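Local coordinates for uncharacterized protein Atu2452 (PDB 2R8B) that is of unknown function but has the alpha/beta-hydrolase fold of the dienelactone hydrolase family and is probably a serine hydrolase, at residues A133-H137 / Y138-P142; M127-F130 / I131-N134; G235-D238 / A239-F243; Y115-V118 / D119-R122; C202-Q205 / L206-L210. One frame throughout, in Å; residues are numbered along the deposited sequence.

Contact 1 of 5, residues A133-H137 / Y138-P142; sequences ANREH and YQAGP
The His137 ring turns its edge to one face of Tyr138, an edge-to-face pair with centroids 4.7 Å apart and planes at 56°. The imidazole leads with His137 ND1, which sits toward the rim of the phenol, 3.7 Å from Tyr138 CZ. Tyr138 has a second flat neighbour in Asn134: amide and ring lie side by side, their planes only 15° apart, with Asn134 OD1 3.6 Å from Tyr138 CE1. The amide nitrogen of Asn134 is used elsewhere, on Phe130 O. The third flat group, the Arg135 guanidinium, is engaged at its edge: Arg135 NE gives a nearly straight hydrogen bond of 3.0 Å to Gly141 O, in the guanidinium plane. A bend at chi2 (86°) swings the arginine along the departing chain instead of out from the helix. Behind these side chains the helix closes in a Schellman motif. Gln139 takes a positive phi, and Ala140 N reaches Arg135 O at 3.3 Å, while Gln139 N bonds to Glu136 O at 3.0 Å. Tyr138 N still keeps its helical bond to Asn134 O at 2.9 Å. Chemically, then, the end of helix 117-138 is sealed twice: backbone N-H groups satisfy carbonyls of its last turn, and Arg135 holds a carbonyl of the loop leading to strand 143-148.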
loop_
_atom_site.group_PDB
_atom_site.type_symbol
_atom_site.label_atom_id
_atom_site.label_comp_id
_atom_site.label_asym_id
_atom_site.label_seq_id
_atom_site.Cartn_x
_atom_site.Cartn_y
_atom_site.Cartn_z
ATOM N N ALA A 133 -6.366 -9.808 10.883
ATOM C CA ALA A 133 -7.333 -9.759 11.977
ATOM C C ALA A 133 -8.660 -9.185 11.479
ATOM O O ALA A 133 -9.710 -9.650 11.886
ATOM C CB ALA A 133 -6.778 -8.964 13.184
ATOM N N ASN A 134 -8.610 -8.213 10.565
ATOM C CA ASN A 134 -9.840 -7.648 9.977
ATOM C C ASN A 134 -10.471 -8.536 8.926
ATOM O O ASN A 134 -11.686 -8.596 8.839
ATOM C CB ASN A 134 -9.596 -6.255 9.403
ATOM C CG ASN A 134 -9.458 -5.218 10.473
ATOM O OD1 ASN A 134 -10.426 -4.685 10.978
ATOM N ND2 ASN A 134 -8.244 -4.931 10.832
ATOM N N ARG A 135 -9.642 -9.163 8.096
ATOM C CA ARG A 135 -10.035 -10.329 7.321
ATOM C C ARG A 135 -10.983 -11.227 8.162
ATOM O O ARG A 135 -12.108 -11.454 7.780
ATOM C CB ARG A 135 -8.768 -11.092 6.960
ATOM C CG ARG A 135 -8.943 -12.220 5.997
ATOM C CD ARG A 135 -8.873 -11.621 4.635
ATOM N NE ARG A 135 -8.378 -12.484 3.546
ATOM C CZ ARG A 135 -7.316 -13.304 3.531
ATOM N NH1 ARG A 135 -6.492 -13.482 4.592
ATOM N NH2 ARG A 135 -7.085 -13.960 2.386
ATOM N N GLU A 136 -10.551 -11.711 9.320
ATOM C CA GLU A 136 -11.428 -12.515 10.179
ATOM C C GLU A 136 -12.705 -11.759 10.489
ATOM O O GLU A 136 -13.785 -12.219 10.166
ATOM C CB GLU A 136 -10.739 -12.886 11.500
ATOM C CG GLU A 136 -9.540 -13.900 11.386
ATOM C CD GLU A 136 -9.919 -15.394 11.758
ATOM O OE1 GLU A 136 -9.069 -16.309 11.483
ATOM O OE2 GLU A 136 -11.046 -15.635 12.324
ATOM N N HIS A 137 -12.569 -10.579 11.084
ATOM C CA HIS A 137 -13.703 -9.873 11.625
ATOM C C HIS A 137 -14.833 -9.680 10.627
ATOM O O HIS A 137 -15.974 -10.062 10.910
ATOM C CB HIS A 137 -13.297 -8.549 12.245
ATOM C CG HIS A 137 -14.445 -7.821 12.857
ATOM N ND1 HIS A 137 -14.731 -6.498 12.570
ATOM C CD2 HIS A 137 -15.418 -8.246 13.700
ATOM C CE1 HIS A 137 -15.825 -6.137 13.229
ATOM N NE2 HIS A 137 -16.270 -7.184 13.900
ATOM N N TYR A 138 -14.509 -9.120 9.459
ATOM C CA TYR A 138 -15.505 -8.898 8.366
ATOM C C TYR A 138 -15.765 -10.090 7.426
ATOM O O TYR A 138 -16.629 -10.018 6.544
ATOM C CB TYR A 138 -15.119 -7.685 7.506
ATOM C CG TYR A 138 -14.965 -6.430 8.298
ATOM C CD1 TYR A 138 -13.728 -5.910 8.510
ATOM C CD2 TYR A 138 -16.072 -5.766 8.855
ATOM C CE1 TYR A 138 -13.550 -4.751 9.226
ATOM C CE2 TYR A 138 -15.912 -4.580 9.603
ATOM C CZ TYR A 138 -14.623 -4.094 9.777
ATOM O OH TYR A 138 -14.346 -2.939 10.464
ATOM N N GLN A 139 -14.994 -11.163 7.604
ATOM C CA GLN A 139 -15.132 -12.390 6.794
ATOM C C GLN A 139 -14.947 -12.016 5.322
ATOM O O GLN A 139 -15.727 -12.422 4.445
ATOM C CB GLN A 139 -16.500 -13.037 7.051
ATOM C CG GLN A 139 -16.940 -12.894 8.488
ATOM C CD GLN A 139 -18.265 -13.606 8.767
ATOM O OE1 GLN A 139 -18.340 -14.835 8.758
ATOM N NE2 GLN A 139 -19.307 -12.836 9.025
ATOM N N ALA A 140 -13.941 -11.177 5.098
ATOM C CA ALA A 140 -13.603 -10.630 3.796
ATOM C C ALA A 140 -12.918 -11.711 2.981
ATOM O O ALA A 140 -12.481 -12.734 3.529
ATOM C CB ALA A 140 -12.672 -9.406 3.956
ATOM N N GLY A 141 -12.830 -11.469 1.672
ATOM C CA GLY A 141 -12.176 -12.372 0.714
ATOM C C GLY A 141 -10.810 -11.899 0.249
ATOM O O GLY A 141 -9.853 -11.976 1.004
ATOM N N PRO A 142 -10.684 -11.436 -1.009
ATOM C CA PRO A 142 -9.357 -10.965 -1.473
ATOM C C PRO A 142 -8.820 -9.797 -0.637
ATOM O O PRO A 142 -9.625 -8.993 -0.165
ATOM C CB PRO A 142 -9.650 -10.510 -2.907
ATOM C CG PRO A 142 -10.852 -11.348 -3.312
ATOM C CD PRO A 142 -11.691 -11.349 -2.078
#

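Contact 2 of 5, residues M127-F130 / I131-N134; sequences MADF and IKAN
Phe130 lays one face of its ring beneath the amide nitrogen of Asn134, one turn further along the helix. Its CB starts close to the following peptide, and chi1 of 179° sets CG anti to the backbone N. From there the ring runs out so that Phe130 CG lies 4.0 Å from Asn134 ND2, CD1 3.9 Å from that same nitrogen and CZ, at the far end, 4.1 Å from it. Such even spacing places ND2 over the ring centre; amide and ring planes stand 67° apart. What holds the amide there is Phe130's own carbonyl: Asn134 ND2 donates to Phe130 O at 2.8 Å, coming from above the carbonyl plane, while Asn134 N takes that oxygen at 3.0 Å in the ordinary helical bond. Two donors from one residue thus grip a single carbonyl, which limits how the amide can rotate. On the neighbouring stripe of the helix, Ile131 CD1 touches the selenium of selenomethionine Met127, SE, at 3.9 Å, and the backbone below is bonded from Ile131 N to Met127 O at 2.7 Å. This face of helix 117-138 lies against the central sheet: Ile131 rests on Leu64 and Val66 of strand 64-68, Met127 on Leu68 and Pro94, and Phe130 on Leu92 and Pro94 of strand 90-94, with Tyr51 and His53 meeting its ring edge-to-face.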
loop_
_atom_site.group_PDB
_atom_site.type_symbol
_atom_site.label_atom_id
_atom_site.label_comp_id
_atom_site.label_asym_id
_atom_site.label_seq_id
_atom_site.Cartn_x
_atom_site.Cartn_y
_atom_site.Cartn_z
HETATM N N MSE A 127 0.980 -4.037 10.640
HETATM C CA MSE A 127 0.110 -4.082 9.456
HETATM C C MSE A 127 -0.396 -5.458 9.057
HETATM O O MSE A 127 -1.614 -5.660 8.906
HETATM C CB MSE A 127 0.832 -3.554 8.253
HETATM C CG MSE A 127 0.469 -2.201 7.921
HETATM SE SE MSE A 127 -1.396 -1.905 7.509
HETATM C CE MSE A 127 -1.327 -0.098 8.275
ATOM N N ALA A 128 0.529 -6.394 8.844
ATOM C CA ALA A 128 0.149 -7.749 8.512
ATOM C C ALA A 128 -0.947 -8.241 9.471
ATOM O O ALA A 128 -2.005 -8.677 9.032
ATOM C CB ALA A 128 1.337 -8.644 8.588
ATOM N N ASP A 129 -0.692 -8.144 10.776
ATOM C CA ASP A 129 -1.600 -8.667 11.782
ATOM C C ASP A 129 -2.964 -8.012 11.715
ATOM O O ASP A 129 -3.997 -8.708 11.713
ATOM C CB ASP A 129 -0.991 -8.490 13.167
ATOM C CG ASP A 129 0.113 -9.480 13.423
ATOM O OD1 ASP A 129 0.059 -10.546 12.766
ATOM O OD2 ASP A 129 1.023 -9.208 14.254
ATOM N N PHE A 130 -2.926 -6.678 11.661
ATOM C CA PHE A 130 -4.060 -5.804 11.534
ATOM C C PHE A 130 -4.876 -6.268 10.340
ATOM O O PHE A 130 -6.048 -6.574 10.471
ATOM C CB PHE A 130 -3.518 -4.391 11.335
ATOM C CG PHE A 130 -4.566 -3.330 11.148
ATOM C CD1 PHE A 130 -5.281 -2.828 12.227
ATOM C CD2 PHE A 130 -4.782 -2.769 9.906
ATOM C CE1 PHE A 130 -6.236 -1.816 12.063
ATOM C CE2 PHE A 130 -5.727 -1.753 9.742
ATOM C CZ PHE A 130 -6.458 -1.293 10.823
ATOM N N ILE A 131 -4.252 -6.386 9.182
ATOM C CA ILE A 131 -4.966 -6.899 8.015
ATOM C C ILE A 131 -5.558 -8.325 8.222
ATOM O O ILE A 131 -6.756 -8.489 8.080
ATOM C CB ILE A 131 -4.109 -6.740 6.713
ATOM C CG1 ILE A 131 -3.973 -5.254 6.366
ATOM C CG2 ILE A 131 -4.755 -7.484 5.532
ATOM C CD1 ILE A 131 -2.791 -4.922 5.527
ATOM N N LYS A 132 -4.758 -9.333 8.572
ATOM C CA LYS A 132 -5.279 -10.687 8.883
ATOM C C LYS A 132 -6.467 -10.683 9.877
ATOM O O LYS A 132 -7.424 -11.481 9.749
ATOM C CB LYS A 132 -4.183 -11.597 9.464
ATOM C CG LYS A 132 -3.120 -12.080 8.468
ATOM C CD LYS A 132 -1.725 -12.105 9.122
ATOM C CE LYS A 132 -0.678 -12.860 8.286
ATOM N NZ LYS A 132 -0.738 -14.330 8.594
ATOM N N ALA A 133 -6.366 -9.808 10.883
ATOM C CA ALA A 133 -7.333 -9.759 11.977
ATOM C C ALA A 133 -8.660 -9.185 11.479
ATOM O O ALA A 133 -9.710 -9.650 11.886
ATOM C CB ALA A 133 -6.778 -8.964 13.184
ATOM N N ASN A 134 -8.610 -8.213 10.565
ATOM C CA ASN A 134 -9.840 -7.648 9.977
ATOM C C ASN A 134 -10.471 -8.536 8.926
ATOM O O ASN A 134 -11.686 -8.596 8.839
ATOM C CB ASN A 134 -9.596 -6.255 9.403
ATOM C CG ASN A 134 -9.458 -5.218 10.473
ATOM O OD1 ASN A 134 -10.426 -4.685 10.978
ATOM N ND2 ASN A 134 -8.244 -4.931 10.832
#

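Contact 3 of 5, residues G235-D238 / A239-F243; sequences GEID and AVRGF
Val240 packs back against the carbonyl of Glu236 on the sheet side of the helix, whereas Asp238 and Arg241 pair on the side away from it. In the close-packed half, Val240 N bonds to Glu236 O at 2.9 Å, and Val240 CB lies 3.3 Å from Ile237 O, with the valine side chain packed on Val170 and Met172 of strand 168-172. Glu236 is buried here too, but its carboxylate is satisfied from other parts of the fold: OE2 by the Thr194 hydroxyl, OE1 by His173 and by the backbone N of Arg233. The outer half is looser. Asp238 OD1 meets Arg241 NH2 at 2.6 Å in a salt bridge whose hydrogen bond is weak, the N-H being bent to 116°. Carboxylate and guanidinium are turned 50° to each other, so the two groups do not form a flat, two-pronged pair. A bend at chi3 (-61°) folds Arg241 back along the helix, carrying its NH1 to 3.7 Å from Ile237 CG2, while Ile237 O lies over one face of the guanidinium. The Ile237 carbonyl itself is taken by Arg241 N at 2.9 Å. A helix that sets Val240 and the buried, hydrogen-bonded Glu236 toward the sheet and an Asp-Arg pair outside, beside helix 75-85, is what this alpha/beta-hydrolase fold places near its C-terminus; Glu236 lies close to the putative Ser-His-Asp triad without touching it.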
loop_
_atom_site.group_PDB
_atom_site.type_symbol
_atom_site.label_atom_id
_atom_site.label_comp_id
_atom_site.label_asym_id
_atom_site.label_seq_id
_atom_site.Cartn_x
_atom_site.Cartn_y
_atom_site.Cartn_z
ATOM N N GLY A 235 -4.104 10.927 -14.792
ATOM C CA GLY A 235 -3.736 9.702 -15.494
ATOM C C GLY A 235 -3.463 8.501 -14.598
ATOM O O GLY A 235 -3.799 7.367 -14.964
ATOM N N GLU A 236 -2.825 8.732 -13.442
ATOM C CA GLU A 236 -2.621 7.651 -12.420
ATOM C C GLU A 236 -3.965 7.142 -11.893
ATOM O O GLU A 236 -4.153 5.947 -11.677
ATOM C CB GLU A 236 -1.816 8.101 -11.183
ATOM C CG GLU A 236 -0.608 8.980 -11.422
ATOM C CD GLU A 236 0.399 9.006 -10.257
ATOM O OE1 GLU A 236 1.141 10.016 -10.136
ATOM O OE2 GLU A 236 0.476 8.033 -9.474
ATOM N N ILE A 237 -4.895 8.061 -11.668
ATOM C CA ILE A 237 -6.144 7.666 -11.084
ATOM C C ILE A 237 -6.877 6.818 -12.094
ATOM O O ILE A 237 -7.510 5.843 -11.710
ATOM C CB ILE A 237 -6.977 8.857 -10.585
ATOM C CG1 ILE A 237 -6.241 9.536 -9.426
ATOM C CG2 ILE A 237 -8.399 8.391 -10.127
ATOM C CD1 ILE A 237 -6.776 10.936 -9.083
ATOM N N ASP A 238 -6.736 7.145 -13.374
ATOM C CA ASP A 238 -7.332 6.332 -14.424
ATOM C C ASP A 238 -6.858 4.912 -14.378
ATOM O O ASP A 238 -7.646 3.981 -14.264
ATOM C CB ASP A 238 -7.029 6.926 -15.781
ATOM C CG ASP A 238 -7.792 8.194 -16.002
ATOM O OD1 ASP A 238 -8.716 8.505 -15.201
ATOM O OD2 ASP A 238 -7.481 8.890 -16.975
ATOM N N ALA A 239 -5.555 4.756 -14.429
ATOM C CA ALA A 239 -4.949 3.443 -14.388
ATOM C C ALA A 239 -5.395 2.687 -13.122
ATOM O O ALA A 239 -5.574 1.467 -13.170
ATOM C CB ALA A 239 -3.417 3.567 -14.486
ATOM N N VAL A 240 -5.591 3.411 -12.010
ATOM C CA VAL A 240 -6.088 2.787 -10.797
ATOM C C VAL A 240 -7.479 2.227 -11.062
ATOM O O VAL A 240 -7.759 1.084 -10.774
ATOM C CB VAL A 240 -6.139 3.745 -9.630
ATOM C CG1 VAL A 240 -6.835 3.076 -8.458
ATOM C CG2 VAL A 240 -4.744 4.124 -9.196
ATOM N N ARG A 241 -8.327 3.035 -11.663
ATOM C CA ARG A 241 -9.684 2.625 -11.954
ATOM C C ARG A 241 -9.757 1.446 -12.899
ATOM O O ARG A 241 -10.489 0.499 -12.639
ATOM C CB ARG A 241 -10.488 3.776 -12.504
ATOM C CG ARG A 241 -11.267 4.450 -11.482
ATOM C CD ARG A 241 -12.379 5.189 -12.186
ATOM N NE ARG A 241 -11.720 6.131 -13.068
ATOM C CZ ARG A 241 -11.430 7.381 -12.725
ATOM N NH1 ARG A 241 -11.822 7.835 -11.531
ATOM N NH2 ARG A 241 -10.769 8.168 -13.580
ATOM N N GLY A 242 -9.030 1.515 -14.009
ATOM C CA GLY A 242 -8.908 0.365 -14.905
ATOM C C GLY A 242 -8.343 -0.879 -14.211
ATOM O O GLY A 242 -8.819 -1.991 -14.464
ATOM N N PHE A 243 -7.368 -0.700 -13.313
ATOM C CA PHE A 243 -6.698 -1.831 -12.667
ATOM C C PHE A 243 -7.619 -2.588 -11.702
ATOM O O PHE A 243 -7.778 -3.797 -11.821
ATOM C CB PHE A 243 -5.395 -1.365 -11.989
ATOM C CG PHE A 243 -4.682 -2.436 -11.192
ATOM C CD1 PHE A 243 -3.797 -3.311 -11.809
ATOM C CD2 PHE A 243 -4.885 -2.542 -9.803
ATOM C CE1 PHE A 243 -3.121 -4.293 -11.058
ATOM C CE2 PHE A 243 -4.213 -3.520 -9.013
ATOM C CZ PHE A 243 -3.347 -4.412 -9.638
#

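Contact 4 of 5, residues Y115-V118 / D119-R122; sequences YDMV and DLER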
loop_
_atom_site.group_PDB
_atom_site.type_symbol
_atom_site.label_atom_id
_atom_site.label_comp_id
_atom_site.label_asym_id
_atom_site.label_seq_id
_atom_site.Cartn_x
_atom_site.Cartn_y
_atom_site.Cartn_z
ATOM N N TYR A 115 15.426 5.463 6.100
ATOM C CA TYR A 115 14.510 4.567 6.820
ATOM C C TYR A 115 15.117 3.821 8.005
ATOM O O TYR A 115 16.189 3.192 7.889
ATOM C CB TYR A 115 13.978 3.462 5.948
ATOM C CG TYR A 115 13.181 3.830 4.730
ATOM C CD1 TYR A 115 12.865 5.169 4.432
ATOM C CD2 TYR A 115 12.702 2.817 3.884
ATOM C CE1 TYR A 115 12.155 5.482 3.324
ATOM C CE2 TYR A 115 11.967 3.114 2.788
ATOM C CZ TYR A 115 11.709 4.448 2.505
ATOM O OH TYR A 115 10.976 4.756 1.389
ATOM N N ASP A 116 14.379 3.842 9.117
ATOM C CA ASP A 116 14.670 3.022 10.285
ATOM C C ASP A 116 14.184 1.582 10.005
ATOM O O ASP A 116 12.962 1.316 9.927
ATOM C CB ASP A 116 13.994 3.655 11.512
ATOM C CG ASP A 116 14.086 2.789 12.775
ATOM O OD1 ASP A 116 14.071 1.545 12.669
ATOM O OD2 ASP A 116 14.152 3.353 13.892
HETATM N N MSE A 117 15.138 0.662 9.840
HETATM C CA MSE A 117 14.822 -0.721 9.480
HETATM C C MSE A 117 14.177 -1.570 10.597
HETATM O O MSE A 117 13.368 -2.461 10.282
HETATM C CB MSE A 117 16.043 -1.430 8.889
HETATM C CG MSE A 117 16.516 -0.872 7.543
HETATM SE SE MSE A 117 15.213 -0.944 6.015
HETATM C CE MSE A 117 14.548 0.864 6.095
ATOM N N VAL A 118 14.533 -1.327 11.868
ATOM C CA VAL A 118 13.831 -1.970 12.993
ATOM C C VAL A 118 12.390 -1.477 13.078
ATOM O O VAL A 118 11.470 -2.286 13.259
ATOM C CB VAL A 118 14.541 -1.899 14.423
ATOM C CG1 VAL A 118 15.972 -2.347 14.343
ATOM C CG2 VAL A 118 14.422 -0.521 15.111
ATOM N N ASP A 119 12.176 -0.170 12.924
ATOM C CA ASP A 119 10.810 0.341 12.969
ATOM C C ASP A 119 9.993 -0.138 11.792
ATOM O O ASP A 119 8.845 -0.471 11.951
ATOM C CB ASP A 119 10.757 1.858 13.072
ATOM C CG ASP A 119 9.428 2.355 13.629
ATOM O OD1 ASP A 119 8.678 2.961 12.830
ATOM O OD2 ASP A 119 9.151 2.145 14.848
ATOM N N LEU A 120 10.599 -0.182 10.622
ATOM C CA LEU A 120 9.919 -0.711 9.455
ATOM C C LEU A 120 9.492 -2.157 9.629
ATOM O O LEU A 120 8.374 -2.511 9.255
ATOM C CB LEU A 120 10.775 -0.572 8.195
ATOM C CG LEU A 120 10.164 -1.177 6.932
ATOM C CD1 LEU A 120 9.132 -0.240 6.352
ATOM C CD2 LEU A 120 11.231 -1.472 5.905
ATOM N N GLU A 121 10.375 -2.979 10.187
ATOM C CA GLU A 121 10.047 -4.362 10.461
ATOM C C GLU A 121 8.936 -4.433 11.520
ATOM O O GLU A 121 7.964 -5.201 11.373
ATOM C CB GLU A 121 11.293 -5.137 10.845
ATOM C CG GLU A 121 11.136 -6.190 11.951
ATOM C CD GLU A 121 12.362 -7.123 12.016
ATOM O OE1 GLU A 121 12.571 -7.780 10.971
ATOM O OE2 GLU A 121 13.107 -7.209 13.050
ATOM N N ARG A 122 9.039 -3.587 12.548
ATOM C CA ARG A 122 7.969 -3.510 13.562
ATOM C C ARG A 122 6.601 -3.246 12.932
ATOM O O ARG A 122 5.626 -3.912 13.297
ATOM C CB ARG A 122 8.267 -2.474 14.671
ATOM C CG ARG A 122 7.163 -2.375 15.743
ATOM C CD ARG A 122 7.162 -1.048 16.509
ATOM N NE ARG A 122 7.089 0.157 15.656
ATOM C CZ ARG A 122 6.049 0.526 14.875
ATOM N NH1 ARG A 122 4.949 -0.215 14.783
ATOM N NH2 ARG A 122 6.107 1.658 14.168
#
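Asp116 caps the first turn of helix 117-138 by accepting from Asp119 N: the bond to Asp116 OD1 is 2.6 Å long and nearly straight at 173°, reaching the oxygen from above the carboxylate plane. With CG anti to the backbone N (chi1 173°), the acid folds over the helix start. Its other oxygen, OD2, is claimed by Arg108 in a salt bridge, so both carboxylate oxygens have a partner. The carbonyl oxygen of Asp116 takes Leu120 N at 2.9 Å, and the regular pattern follows, Glu121 N to Met117 O at 3.0 Å and Arg122 N to Val118 O at 2.8 Å. Asp119 also works outward. Asp119 OD2 receives Arg122 NE at 3.0 Å, in the guanidinium plane though above that of the carboxylate, and Arg122 NH2 adds weak bonds to both oxygens; OD1 also accepts from the backbone N of Arg108. Arg108 therefore ties to both acids, through its side chain and its main chain. On the apolar side the selenium of selenomethionine Met117, SE, lies 4.0 Å from Leu120 CD2, the two chains running side by side. Leu120 continues to Phe107 and to Asn157 of helix 150-161. Together this is a classic aspartate N-cap, with the acceptor at the N-cap position serving the N-H three residues on, here opening the long helix on one side of the hydrolase sheet.

Contact 5 of 5, residues C202-Q205 / L206-L210; sequences CPVQ and LTKAL
Successive bends along Lys208, at chi2 (91°), chi3 and chi4, curl its chain back toward Val204 and Gln205. The curl sets Lys208 CE beside Val204 CG1 at 3.5 Å, the two side chains pointing the same way. Gln205 turns in its own right at chi2 (-57°), and Gln205 OE1 ends 3.4 Å from Lys208 NZ, a weak hydrogen bond on the solvent-exposed flank. Thr207 turns its hydroxyl to the start of the helix. There Thr207 OG1 hydrogen-bonds to a water at 2.8 Å, and the water in turn donates to Pro203 O at 3.3 Å, a bridge from hydroxyl to carbonyl. Pro203 holds the N-cap position, and its oxygen is the acceptor of the first turn: Thr207 N reaches Pro203 O at 3.2 Å, Leu206 N weakly at 3.0 Å. The next carbonyl, Val204 O, takes Lys208 N at 2.8 Å. Across the turn the proline ring lies alongside Leu206, in apolar contact through CG and CD1. Just before the cap, Cys202 touches His230, of the putative catalytic triad, and its N makes a weak bond to Asp199. Helix 204-217 is the connection of a beta-alpha-beta unit between strands 190-196 and 220-226: Thr207 rests on Ile193 and Ala195 of the first, and Val204, Thr207 and Lys208 touch Trp225 of the second, while Leu206 and Leu210 turn to the loop residues Leu175, Pro174 and Ile176.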
loop_
_atom_site.group_PDB
_atom_site.type_symbol
_atom_site.label_atom_id
_atom_site.label_comp_id
_atom_site.label_asym_id
_atom_site.label_seq_id
_atom_site.Cartn_x
_atom_site.Cartn_y
_atom_site.Cartn_z
ATOM N N CYS A 202 11.501 9.913 -5.633
ATOM C CA CYS A 202 11.507 8.530 -6.092
ATOM C C CYS A 202 12.320 8.407 -7.325
ATOM O O CYS A 202 11.818 8.673 -8.428
ATOM C CB CYS A 202 10.101 8.069 -6.359
ATOM S SG CYS A 202 9.071 8.439 -4.994
ATOM N N PRO A 203 13.602 8.102 -7.145
ATOM C CA PRO A 203 14.514 7.863 -8.235
ATOM C C PRO A 203 13.946 6.814 -9.153
ATOM O O PRO A 203 13.434 5.813 -8.696
ATOM C CB PRO A 203 15.789 7.342 -7.543
ATOM C CG PRO A 203 15.727 7.831 -6.158
ATOM C CD PRO A 203 14.258 8.022 -5.826
ATOM N N VAL A 204 14.019 7.079 -10.446
ATOM C CA VAL A 204 13.527 6.214 -11.501
ATOM C C VAL A 204 14.064 4.809 -11.358
ATOM O O VAL A 204 13.307 3.807 -11.369
ATOM C CB VAL A 204 13.945 6.794 -12.877
ATOM C CG1 VAL A 204 13.815 5.780 -13.998
ATOM C CG2 VAL A 204 13.108 8.037 -13.180
ATOM N N GLN A 205 15.363 4.724 -11.186
ATOM C CA GLN A 205 16.009 3.439 -11.113
ATOM C C GLN A 205 15.526 2.653 -9.936
ATOM O O GLN A 205 15.493 1.439 -10.007
ATOM C CB GLN A 205 17.519 3.631 -11.078
ATOM C CG GLN A 205 18.065 4.031 -12.431
ATOM C CD GLN A 205 17.688 2.975 -13.521
ATOM O OE1 GLN A 205 17.410 3.348 -14.674
ATOM N NE2 GLN A 205 17.624 1.663 -13.137
ATOM N N LEU A 206 15.106 3.309 -8.855
ATOM C CA LEU A 206 14.672 2.506 -7.711
ATOM C C LEU A 206 13.287 1.984 -7.939
ATOM O O LEU A 206 13.000 0.869 -7.516
ATOM C CB LEU A 206 14.780 3.231 -6.375
ATOM C CG LEU A 206 16.209 3.370 -5.813
ATOM C CD1 LEU A 206 16.133 4.215 -4.531
ATOM C CD2 LEU A 206 16.942 2.039 -5.568
ATOM N N THR A 207 12.424 2.778 -8.594
ATOM C CA THR A 207 11.103 2.289 -9.012
ATOM C C THR A 207 11.247 1.125 -9.990
ATOM O O THR A 207 10.570 0.117 -9.861
ATOM C CB THR A 207 10.345 3.344 -9.769
ATOM O OG1 THR A 207 10.158 4.508 -8.958
ATOM C CG2 THR A 207 9.022 2.822 -10.198
ATOM N N LYS A 208 12.139 1.301 -10.963
ATOM C CA LYS A 208 12.340 0.371 -12.060
ATOM C C LYS A 208 12.767 -0.925 -11.374
ATOM O O LYS A 208 12.371 -2.017 -11.765
ATOM C CB LYS A 208 13.455 0.934 -12.948
ATOM C CG LYS A 208 13.388 0.760 -14.473
ATOM C CD LYS A 208 12.681 1.894 -15.287
ATOM C CE LYS A 208 13.632 2.904 -16.029
ATOM N NZ LYS A 208 14.898 2.392 -16.778
ATOM N N ALA A 209 13.539 -0.791 -10.304
ATOM C CA ALA A 209 14.115 -1.958 -9.611
ATOM C C ALA A 209 13.139 -2.630 -8.667
ATOM O O ALA A 209 13.072 -3.837 -8.595
ATOM C CB ALA A 209 15.370 -1.582 -8.877
ATOM N N LEU A 210 12.387 -1.856 -7.921
ATOM C CA LEU A 210 11.300 -2.442 -7.143
ATOM C C LEU A 210 10.369 -3.284 -8.060
ATOM O O LEU A 210 10.004 -4.422 -7.743
ATOM C CB LEU A 210 10.524 -1.326 -6.478
ATOM C CG LEU A 210 9.409 -1.810 -5.556
ATOM C CD1 LEU A 210 9.937 -2.797 -4.471
ATOM C CD2 LEU A 210 8.558 -0.603 -4.977
HETATM O O HOH W 1 11.352 4.822 -6.396
#

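Three of the five contacts share helix 117-138: contact 4 opens it, contact 2 lies on its sheet-facing second half and contact 1 closes it, overlapping contact 2 at Ala133 and Asn134. Their centres follow one another along it, about 18 Å from contact 4 to contact 2 and about 9 Å on to contact 1. Further along the chain come contact 5, at the start of helix 204-217, and contact 3, in helix 234-244, with centres about 20 Å apart. Contacts 2 and 3 lie on opposite sides of the chain's centre, about 26 Å apart. The set thus samples helix starts, bodies and an end around the mainly parallel sheet, a layered alpha/beta-hydrolase plan, with Cys202 of contact 5 touching, and Glu236 of contact 3 lying near, residues of the presumed triad.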